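Long-range contact in FKBP-type peptidyl-prolyl cis-trans isomerase FkpA (Escherichia coli, PDB 1Q6I), which catalyses the cis-trans isomerisation of peptide bonds preceding proline and acts as a folding chaperone in the periplasm: residues A[143-148]-A[163-168]. Sequence-based numbering, arbitrary orientation.
Sequences VVNYKG and GEPLSF. With FK5 (8-deethyl-8-[but-3-enyl]-ascomycin), chain C.
The carbonyl O of L166 takes the N-H of V144 at 2.9 Å and also meets V143 CA in a C-H...O contact of 3.3 Å. A second, nearly straight bond returns from L166 N to V144 O (2.9 Å, 174° at the hydrogen), making V144 and L166 an antiparallel hydrogen-bonded pair; V143 and S167 form the adjoining non-hydrogen-bonded one. On the face carrying V143, its CG1, held anti to the backbone N (chi1 -177°), lies alongside the ring of P165, 3.6 Å from P165 CB, while CG2 approaches S167 OG. The other face, with V144 and L166, turns toward the ligand pocket. There V144 CG2 backs F168 CE2 at 3.8 Å, the two side chains nearly perpendicular, and L166 CD2 leans on Y146 CE1 at 3.7 Å. FK5 C5, in its six-membered nitrogen ring, sits 3.7 Å above one face of the Y146 ring, toward its rim, and 3.9 Å from L166 CD2. Y146, L166 and F168 thus present a largely apolar surface to the ligand. Hydrogen bonds from Y146 OH to D157 and R162 would help fix the ring's tip, while L166, W177 (edge-to-face) and FK5 restrict its turning.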
# COMPACT_ATOMS: atom_id res chain seq x y z
N VAL A 143 25.56 -29.28 15.21
CA VAL A 143 26.05 -27.93 15.44
C VAL A 143 27.17 -27.68 14.41
O VAL A 143 28.14 -28.45 14.37
CB VAL A 143 26.62 -27.76 16.87
CG1 VAL A 143 27.05 -26.32 17.11
CG2 VAL A 143 25.66 -28.23 17.95
N VAL A 144 27.07 -26.60 13.61
CA VAL A 144 28.04 -26.30 12.56
C VAL A 144 28.41 -24.85 12.40
O VAL A 144 27.63 -23.96 12.74
CB VAL A 144 27.43 -26.67 11.18
CG1 VAL A 144 27.05 -28.13 11.12
CG2 VAL A 144 26.17 -25.81 10.86
N ASN A 145 29.62 -24.60 11.90
CA ASN A 145 29.91 -23.29 11.36
C ASN A 145 29.84 -23.48 9.84
O ASN A 145 30.15 -24.55 9.31
CB ASN A 145 31.26 -22.75 11.77
CG ASN A 145 31.28 -22.28 13.22
OD1 ASN A 145 30.47 -21.42 13.64
ND2 ASN A 145 32.20 -22.83 13.97
N TYR A 146 29.42 -22.46 9.12
CA TYR A 146 29.37 -22.58 7.66
C TYR A 146 29.45 -21.23 6.96
O TYR A 146 29.23 -20.17 7.52
CB TYR A 146 28.12 -23.33 7.19
CG TYR A 146 26.87 -22.55 7.43
CD1 TYR A 146 26.26 -22.60 8.65
CD2 TYR A 146 26.34 -21.70 6.46
CE1 TYR A 146 25.14 -21.87 8.93
CE2 TYR A 146 25.20 -20.94 6.73
CZ TYR A 146 24.61 -21.04 7.99
OH TYR A 146 23.48 -20.30 8.36
N LYS A 147 29.75 -21.30 5.69
CA LYS A 147 29.80 -20.16 4.85
C LYS A 147 29.13 -20.64 3.62
O LYS A 147 29.46 -21.73 3.14
CB LYS A 147 31.25 -19.86 4.59
CG LYS A 147 31.50 -18.76 3.66
CD LYS A 147 32.96 -18.31 3.78
CE LYS A 147 33.87 -19.11 2.87
NZ LYS A 147 35.02 -18.25 2.47
N GLY A 148 28.17 -19.85 3.12
CA GLY A 148 27.49 -20.15 1.87
C GLY A 148 27.71 -19.06 0.80
O GLY A 148 27.66 -17.87 1.11
N GLY A 163 29.32 -14.92 15.30
CA GLY A 163 30.11 -15.29 16.45
C GLY A 163 29.62 -16.54 17.14
O GLY A 163 29.98 -16.79 18.28
N GLU A 164 28.79 -17.33 16.47
CA GLU A 164 28.32 -18.55 17.09
C GLU A 164 27.93 -19.57 16.06
O GLU A 164 27.51 -19.24 14.96
CB GLU A 164 27.17 -18.26 18.05
CG GLU A 164 25.86 -17.94 17.35
CD GLU A 164 24.73 -17.74 18.33
OE1 GLU A 164 24.97 -17.76 19.54
OE2 GLU A 164 23.59 -17.54 17.87
N PRO A 165 28.13 -20.82 16.38
CA PRO A 165 27.72 -21.88 15.46
C PRO A 165 26.20 -21.96 15.43
O PRO A 165 25.55 -21.35 16.23
CB PRO A 165 28.32 -23.11 16.09
CG PRO A 165 28.37 -22.79 17.55
CD PRO A 165 28.80 -21.36 17.58
N LEU A 166 25.68 -22.71 14.48
CA LEU A 166 24.27 -22.91 14.33
C LEU A 166 23.93 -24.35 14.65
O LEU A 166 24.60 -25.27 14.24
CB LEU A 166 23.89 -22.66 12.87
CG LEU A 166 22.45 -22.99 12.49
CD1 LEU A 166 21.57 -21.85 12.95
CD2 LEU A 166 22.34 -23.22 10.98
N SER A 167 22.81 -24.53 15.30
CA SER A 167 22.31 -25.81 15.72
C SER A 167 21.07 -26.07 14.91
O SER A 167 20.30 -25.15 14.75
CB SER A 167 21.84 -25.68 17.18
OG SER A 167 22.32 -26.68 18.01
N PHE A 168 20.84 -27.30 14.45
CA PHE A 168 19.56 -27.66 13.87
C PHE A 168 19.39 -29.18 13.77
O PHE A 168 20.36 -29.96 13.84
CB PHE A 168 19.43 -27.05 12.49
CG PHE A 168 20.52 -27.45 11.56
CD1 PHE A 168 20.51 -28.70 10.98
CD2 PHE A 168 21.55 -26.57 11.27
CE1 PHE A 168 21.53 -29.07 10.13
CE2 PHE A 168 22.55 -26.93 10.43
CZ PHE A 168 22.55 -28.20 9.85
C1 FK5 C . 18.88 -24.59 5.57
C2 FK5 C . 20.27 -24.29 5.06
C3 FK5 C . 21.48 -25.19 5.21
C4 FK5 C . 21.81 -25.13 6.67
C5 FK5 C . 22.25 -23.71 7.08
C6 FK5 C . 21.29 -22.62 6.60
C8 FK5 C . 20.75 -22.08 4.27
C9 FK5 C . 21.20 -20.80 4.42
C10 FK5 C . 20.24 -19.67 4.65
C11 FK5 C . 19.02 -19.62 3.72
C12 FK5 C . 17.98 -18.59 4.21
C13 FK5 C . 17.72 -18.72 5.70
C14 FK5 C . 19.02 -18.74 6.46
C15 FK5 C . 18.84 -18.89 7.97
C16 FK5 C . 18.89 -17.56 8.70
C17 FK5 C . 17.55 -17.04 9.20
C18 FK5 C . 16.42 -18.08 9.21
C19 FK5 C . 16.14 -18.71 10.58
C20 FK5 C . 14.80 -19.25 10.83
C21 FK5 C . 14.61 -20.54 11.56
C22 FK5 C . 14.65 -21.74 10.64
C23 FK5 C . 15.97 -22.37 10.28
C24 FK5 C . 15.79 -23.44 9.19
C25 FK5 C . 17.08 -23.38 8.39
C26 FK5 C . 17.17 -24.13 7.06
C27 FK5 C . 15.94 -23.80 6.33
C28 FK5 C . 14.99 -24.88 6.17
C29 FK5 C . 13.81 -24.75 5.28
C30 FK5 C . 14.07 -25.47 3.97
C31 FK5 C . 12.80 -25.53 3.11
C32 FK5 C . 11.72 -26.17 3.93
C33 FK5 C . 11.43 -25.36 5.18
C34 FK5 C . 12.67 -25.38 6.04
C35 FK5 C . 19.40 -19.31 2.30
C36 FK5 C . 17.23 -15.81 8.35
C37 FK5 C . 17.18 -18.82 11.65
C38 FK5 C . 13.29 -20.44 12.33
C39 FK5 C . 13.55 -20.67 13.80
C40 FK5 C . 12.90 -19.80 14.80
C41 FK5 C . 18.13 -23.97 9.29
C42 FK5 C . 15.75 -22.42 5.79
C43 FK5 C . 15.70 -17.44 5.61
C44 FK5 C . 20.16 -19.63 9.83
C45 FK5 C . 13.12 -25.63 0.74
N7 FK5 C . 20.77 -22.94 5.25
O1 FK5 C . 18.33 -23.74 6.29
O2 FK5 C . 18.27 -25.83 5.33
O3 FK5 C . 20.24 -22.44 3.04
O4 FK5 C . 22.57 -20.53 4.40
O5 FK5 C . 19.75 -19.85 5.98
O6 FK5 C . 21.06 -18.50 4.46
O7 FK5 C . 16.97 -17.64 6.21
O8 FK5 C . 19.91 -19.67 8.44
O9 FK5 C . 13.52 -22.34 10.11
O10 FK5 C . 15.67 -24.72 9.73
O11 FK5 C . 13.00 -26.32 1.96
O12 FK5 C . 10.55 -26.33 3.19